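Local structure of putative tetR family transcription regulator (Shewanella loihica, 3PPB) at residues A[82-94]-A[179-191]. The protein probably binds DNA through a helix-turn-helix motif and regulates transcription as a member of the TetR family. Sequence-based numbering, arbitrary orientation.
Sequences LKQDAEQLWFAAL and HERSASFALFWNA
Glu87 and Phe185 lie where the backbones of helices 82-94 and 179-191 come nearest, CA to CA 6.7 Å; the N-to-C directions differ by 122° and the axes approach to 10.5 Å. The Phe185 side chain is a knob among Ala86, Glu87, Trp90 and Phe91. CB of Glu87 lies over one face of its ring, while CB of Trp189 on its own helix covers the opposite face. Trp90 leaves its helix with CG anti to the backbone N (chi1 174°), which lays the indole with Ser184 OG at its edge and Phe188 over one face. Its NE1 donates a nearly straight hydrogen bond to Ser184 OG (3.1 Å, 165°), with the acceptor almost in the indole plane. Ser184 OG in turn donates to Arg181 O, 2.7 Å away, so the indole N-H starts a short relay through Ser184 OG to the backbone of helix 179-191. The six-membered ring of Trp90 forms an offset stack with Phe188, centroids 4.4 Å apart. Leu94 CD1, from Trp90's own helix, lies over the opposite face. With an alanine at Trp90, Ser184 OG would probably lose this donor and the Phe188 ring its stacking partner. Phe91 makes a second knob, among Arg181, Ser182, Ser184 and Phe185. Its CZ meets Arg181 O edge-on at 3.2 Å. At the N-terminal end of 82-94, Lys83 runs extended over one face of the Trp189 indole, with CG 3.8 Å from the centroid of the six-membered ring in a CH-pi contact. Ala86 CB touches Trp189 CZ3 at 3.6 Å, and Leu82 CD2 reaches the indole edge. Ala164 of helix 150-170 also packs on Trp90. The aromatic cluster of Trp90, Phe185 and Phe188, with Phe185 and Phe91 as knobs, joins helix 178-192 to helix 82-99 in the all-helical C-terminal region of a TetR-like fold.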
loop_
_atom_site.group_PDB
_atom_site.type_symbol
_atom_site.label_atom_id
_atom_site.label_comp_id
_atom_site.label_asym_id
_atom_site.label_seq_id
_atom_site.Cartn_x
_atom_site.Cartn_y
_atom_site.Cartn_z
ATOM N N LEU A 82 -14.536 21.074 -9.942
ATOM C CA LEU A 82 -14.156 19.862 -9.252
ATOM C C LEU A 82 -12.788 19.315 -9.693
ATOM O O LEU A 82 -12.003 18.930 -8.828
ATOM C CB LEU A 82 -15.224 18.769 -9.390
ATOM C CG LEU A 82 -14.831 17.430 -8.723
ATOM C CD1 LEU A 82 -14.982 17.473 -7.192
ATOM C CD2 LEU A 82 -15.468 16.248 -9.401
ATOM N N LYS A 83 -12.521 19.231 -11.001
ATOM C CA LYS A 83 -11.256 18.699 -11.499
ATOM C C LYS A 83 -10.089 19.554 -11.005
ATOM O O LYS A 83 -9.062 19.013 -10.593
ATOM C CB LYS A 83 -11.271 18.598 -13.027
ATOM C CG LYS A 83 -10.055 17.850 -13.587
ATOM C CD LYS A 83 -10.047 17.878 -15.083
ATOM C CE LYS A 83 -8.940 17.002 -15.612
ATOM N NZ LYS A 83 -9.156 16.711 -17.049
ATOM N N GLN A 84 -10.268 20.885 -10.995
ATOM C CA GLN A 84 -9.249 21.815 -10.516
ATOM C C GLN A 84 -8.991 21.597 -9.039
ATOM O O GLN A 84 -7.830 21.587 -8.637
ATOM C CB GLN A 84 -9.677 23.265 -10.777
ATOM C CG GLN A 84 -8.602 24.298 -10.438
ATOM C CD GLN A 84 -9.137 25.715 -10.476
ATOM O OE1 GLN A 84 -10.249 26.028 -10.018
ATOM N NE2 GLN A 84 -8.334 26.609 -11.010
ATOM N N ASP A 85 -10.059 21.427 -8.228
ATOM C CA ASP A 85 -9.940 21.195 -6.781
ATOM C C ASP A 85 -9.266 19.855 -6.521
ATOM O O ASP A 85 -8.386 19.785 -5.654
ATOM C CB ASP A 85 -11.309 21.231 -6.077
ATOM C CG ASP A 85 -12.070 22.556 -6.133
ATOM O OD1 ASP A 85 -11.443 23.593 -6.426
ATOM O OD2 ASP A 85 -13.291 22.547 -5.891
ATOM N N ALA A 86 -9.675 18.802 -7.288
ATOM C CA ALA A 86 -9.098 17.457 -7.189
ATOM C C ALA A 86 -7.597 17.523 -7.489
ATOM O O ALA A 86 -6.821 16.899 -6.786
ATOM C CB ALA A 86 -9.791 16.499 -8.150
ATOM N N GLU A 87 -7.194 18.346 -8.489
ATOM C CA GLU A 87 -5.792 18.563 -8.852
ATOM C C GLU A 87 -5.021 19.235 -7.717
ATOM O O GLU A 87 -3.936 18.762 -7.369
ATOM C CB GLU A 87 -5.706 19.383 -10.131
ATOM C CG GLU A 87 -4.309 19.459 -10.715
ATOM C CD GLU A 87 -4.308 20.253 -11.998
ATOM O OE1 GLU A 87 -4.840 21.387 -11.998
ATOM O OE2 GLU A 87 -3.846 19.707 -13.024
ATOM N N GLN A 88 -5.576 20.325 -7.139
ATOM C CA GLN A 88 -4.987 21.032 -5.995
ATOM C C GLN A 88 -4.856 20.086 -4.797
ATOM O O GLN A 88 -3.829 20.116 -4.120
ATOM C CB GLN A 88 -5.848 22.241 -5.574
ATOM C CG GLN A 88 -5.954 23.407 -6.536
ATOM C CD GLN A 88 -6.851 24.492 -5.939
ATOM O OE1 GLN A 88 -6.477 25.201 -4.995
ATOM N NE2 GLN A 88 -8.080 24.626 -6.448
ATOM N N LEU A 89 -5.898 19.249 -4.523
ATOM C CA LEU A 89 -5.861 18.327 -3.383
ATOM C C LEU A 89 -4.797 17.258 -3.582
ATOM O O LEU A 89 -4.078 16.931 -2.643
ATOM C CB LEU A 89 -7.218 17.660 -3.147
ATOM C CG LEU A 89 -8.272 18.513 -2.415
ATOM C CD1 LEU A 89 -9.636 17.998 -2.687
ATOM C CD2 LEU A 89 -8.012 18.573 -0.900
ATOM N N TRP A 90 -4.704 16.719 -4.812
ATOM C CA TRP A 90 -3.730 15.689 -5.165
ATOM C C TRP A 90 -2.297 16.225 -5.005
ATOM O O TRP A 90 -1.483 15.579 -4.349
ATOM C CB TRP A 90 -3.989 15.233 -6.599
ATOM C CG TRP A 90 -2.975 14.271 -7.127
ATOM C CD1 TRP A 90 -1.962 14.540 -7.994
ATOM C CD2 TRP A 90 -2.853 12.884 -6.782
ATOM N NE1 TRP A 90 -1.267 13.390 -8.276
ATOM C CE2 TRP A 90 -1.782 12.362 -7.532
ATOM C CE3 TRP A 90 -3.550 12.028 -5.908
ATOM C CZ2 TRP A 90 -1.402 11.018 -7.454
ATOM C CZ3 TRP A 90 -3.176 10.698 -5.838
ATOM C CH2 TRP A 90 -2.126 10.204 -6.611
ATOM N N PHE A 91 -2.004 17.414 -5.564
ATOM C CA PHE A 91 -0.653 17.947 -5.462
ATOM C C PHE A 91 -0.353 18.449 -4.036
ATOM O O PHE A 91 0.795 18.327 -3.611
ATOM C CB PHE A 91 -0.340 18.982 -6.548
ATOM C CG PHE A 91 -0.219 18.322 -7.913
ATOM C CD1 PHE A 91 0.699 17.290 -8.133
ATOM C CD2 PHE A 91 -1.026 18.719 -8.974
ATOM C CE1 PHE A 91 0.787 16.652 -9.381
ATOM C CE2 PHE A 91 -0.902 18.112 -10.237
ATOM C CZ PHE A 91 0.001 17.077 -10.430
ATOM N N ALA A 92 -1.368 18.885 -3.264
ATOM C CA ALA A 92 -1.164 19.247 -1.844
ATOM C C ALA A 92 -0.826 18.005 -1.022
ATOM O O ALA A 92 -0.000 18.079 -0.112
ATOM C CB ALA A 92 -2.405 19.914 -1.263
ATOM N N ALA A 93 -1.472 16.864 -1.341
ATOM C CA ALA A 93 -1.236 15.580 -0.649
ATOM C C ALA A 93 0.193 15.093 -0.928
ATOM O O ALA A 93 0.915 14.725 -0.002
ATOM C CB ALA A 93 -2.269 14.534 -1.097
ATOM N N LEU A 94 0.609 15.139 -2.203
ATOM C CA LEU A 94 1.949 14.713 -2.623
ATOM C C LEU A 94 3.001 15.655 -2.052
ATOM O O LEU A 94 4.030 15.167 -1.597
ATOM C CB LEU A 94 2.031 14.601 -4.163
ATOM C CG LEU A 94 1.806 13.187 -4.781
ATOM C CD1 LEU A 94 0.531 12.531 -4.275
ATOM C CD2 LEU A 94 1.697 13.260 -6.303
ATOM N N HIS A 179 6.377 16.912 -15.980
ATOM C CA HIS A 179 5.793 15.843 -16.795
ATOM C C HIS A 179 5.443 14.638 -15.892
ATOM O O HIS A 179 4.390 14.032 -16.069
ATOM C CB HIS A 179 6.679 15.475 -18.028
ATOM C CG HIS A 179 7.817 14.518 -17.795
ATOM N ND1 HIS A 179 9.048 14.951 -17.315
ATOM C CD2 HIS A 179 7.893 13.187 -18.052
ATOM C CE1 HIS A 179 9.809 13.866 -17.249
ATOM N NE2 HIS A 179 9.153 12.779 -17.672
ATOM N N GLU A 180 6.312 14.322 -14.908
ATOM C CA GLU A 180 6.097 13.212 -13.966
ATOM C C GLU A 180 4.926 13.539 -13.064
ATOM O O GLU A 180 4.073 12.698 -12.859
ATOM C CB GLU A 180 7.351 12.939 -13.121
ATOM C CG GLU A 180 8.570 12.523 -13.941
ATOM C CD GLU A 180 8.694 11.043 -14.265
ATOM O OE1 GLU A 180 8.010 10.222 -13.613
ATOM O OE2 GLU A 180 9.483 10.701 -15.174
ATOM N N ARG A 181 4.868 14.772 -12.535
ATOM C CA ARG A 181 3.771 15.216 -11.664
ATOM C C ARG A 181 2.435 15.186 -12.410
ATOM O O ARG A 181 1.461 14.647 -11.881
ATOM C CB ARG A 181 4.052 16.631 -11.134
ATOM C CG ARG A 181 5.283 16.679 -10.233
ATOM C CD ARG A 181 5.260 17.865 -9.278
ATOM N NE ARG A 181 5.136 19.140 -9.978
ATOM C CZ ARG A 181 6.152 19.837 -10.466
ATOM N NH1 ARG A 181 7.394 19.400 -10.321
ATOM N NH2 ARG A 181 5.934 20.978 -11.098
ATOM N N SER A 182 2.399 15.728 -13.640
ATOM C CA SER A 182 1.187 15.742 -14.449
ATOM C C SER A 182 0.707 14.328 -14.732
ATOM O O SER A 182 -0.494 14.083 -14.635
ATOM C CB SER A 182 1.415 16.482 -15.758
ATOM O OG SER A 182 1.593 17.849 -15.449
ATOM N N ALA A 183 1.641 13.396 -15.032
ATOM C CA ALA A 183 1.291 11.996 -15.312
ATOM C C ALA A 183 0.654 11.362 -14.089
ATOM O O ALA A 183 -0.332 10.643 -14.232
ATOM C CB ALA A 183 2.530 11.219 -15.747
ATOM N N SER A 184 1.154 11.682 -12.876
ATOM C CA SER A 184 0.603 11.124 -11.631
ATOM C C SER A 184 -0.831 11.578 -11.431
ATOM O O SER A 184 -1.655 10.739 -11.083
ATOM C CB SER A 184 1.470 11.447 -10.408
ATOM O OG SER A 184 1.280 12.774 -9.943
ATOM N N PHE A 185 -1.147 12.855 -11.653
ATOM C CA PHE A 185 -2.560 13.303 -11.551
ATOM C C PHE A 185 -3.452 12.639 -12.637
ATOM O O PHE A 185 -4.607 12.287 -12.363
ATOM C CB PHE A 185 -2.711 14.839 -11.652
ATOM C CG PHE A 185 -4.165 15.281 -11.512
ATOM C CD1 PHE A 185 -4.858 15.094 -10.318
ATOM C CD2 PHE A 185 -4.848 15.842 -12.588
ATOM C CE1 PHE A 185 -6.212 15.459 -10.208
ATOM C CE2 PHE A 185 -6.196 16.215 -12.470
ATOM C CZ PHE A 185 -6.864 16.037 -11.271
ATOM N N ALA A 186 -2.918 12.486 -13.866
ATOM C CA ALA A 186 -3.658 11.869 -14.974
ATOM C C ALA A 186 -4.089 10.443 -14.609
ATOM O O ALA A 186 -5.261 10.102 -14.799
ATOM C CB ALA A 186 -2.819 11.875 -16.247
ATOM N N LEU A 187 -3.179 9.643 -13.992
ATOM C CA LEU A 187 -3.502 8.268 -13.569
ATOM C C LEU A 187 -4.584 8.315 -12.511
ATOM O O LEU A 187 -5.510 7.529 -12.574
ATOM C CB LEU A 187 -2.269 7.513 -13.044
ATOM C CG LEU A 187 -1.256 7.051 -14.115
ATOM C CD1 LEU A 187 0.125 6.959 -13.537
ATOM C CD2 LEU A 187 -1.657 5.722 -14.781
ATOM N N PHE A 188 -4.498 9.275 -11.574
ATOM C CA PHE A 188 -5.468 9.441 -10.486
ATOM C C PHE A 188 -6.873 9.826 -11.023
ATOM O O PHE A 188 -7.852 9.150 -10.706
ATOM C CB PHE A 188 -4.951 10.494 -9.498
ATOM C CG PHE A 188 -5.916 10.846 -8.393
ATOM C CD1 PHE A 188 -6.147 9.966 -7.342
ATOM C CD2 PHE A 188 -6.554 12.083 -8.375
ATOM C CE1 PHE A 188 -7.013 10.314 -6.297
ATOM C CE2 PHE A 188 -7.439 12.417 -7.348
ATOM C CZ PHE A 188 -7.666 11.533 -6.317
ATOM N N TRP A 189 -6.961 10.921 -11.808
ATOM C CA TRP A 189 -8.209 11.421 -12.356
ATOM C C TRP A 189 -8.855 10.423 -13.322
ATOM O O TRP A 189 -10.055 10.157 -13.199
ATOM C CB TRP A 189 -7.992 12.775 -13.074
ATOM C CG TRP A 189 -9.290 13.377 -13.544
ATOM C CD1 TRP A 189 -9.764 13.407 -14.826
ATOM C CD2 TRP A 189 -10.303 13.995 -12.724
ATOM N NE1 TRP A 189 -11.004 14.014 -14.857
ATOM C CE2 TRP A 189 -11.361 14.378 -13.579
ATOM C CE3 TRP A 189 -10.419 14.263 -11.339
ATOM C CZ2 TRP A 189 -12.521 15.023 -13.102
ATOM C CZ3 TRP A 189 -11.560 14.913 -10.875
ATOM C CH2 TRP A 189 -12.587 15.299 -11.755
ATOM N N ASN A 190 -8.071 9.873 -14.279
ATOM C CA ASN A 190 -8.599 8.977 -15.316
ATOM C C ASN A 190 -9.133 7.664 -14.761
ATOM O O ASN A 190 -10.008 7.062 -15.390
ATOM C CB ASN A 190 -7.580 8.743 -16.417
ATOM C CG ASN A 190 -7.387 9.981 -17.246
ATOM O OD1 ASN A 190 -8.165 10.933 -17.168
ATOM N ND2 ASN A 190 -6.330 10.021 -18.028
ATOM N N ALA A 191 -8.664 7.231 -13.582
ATOM C CA ALA A 191 -9.241 6.024 -12.971
ATOM C C ALA A 191 -10.711 6.248 -12.658
ATOM O O ALA A 191 -11.517 5.361 -12.890
ATOM C CB ALA A 191 -8.495 5.660 -11.673
#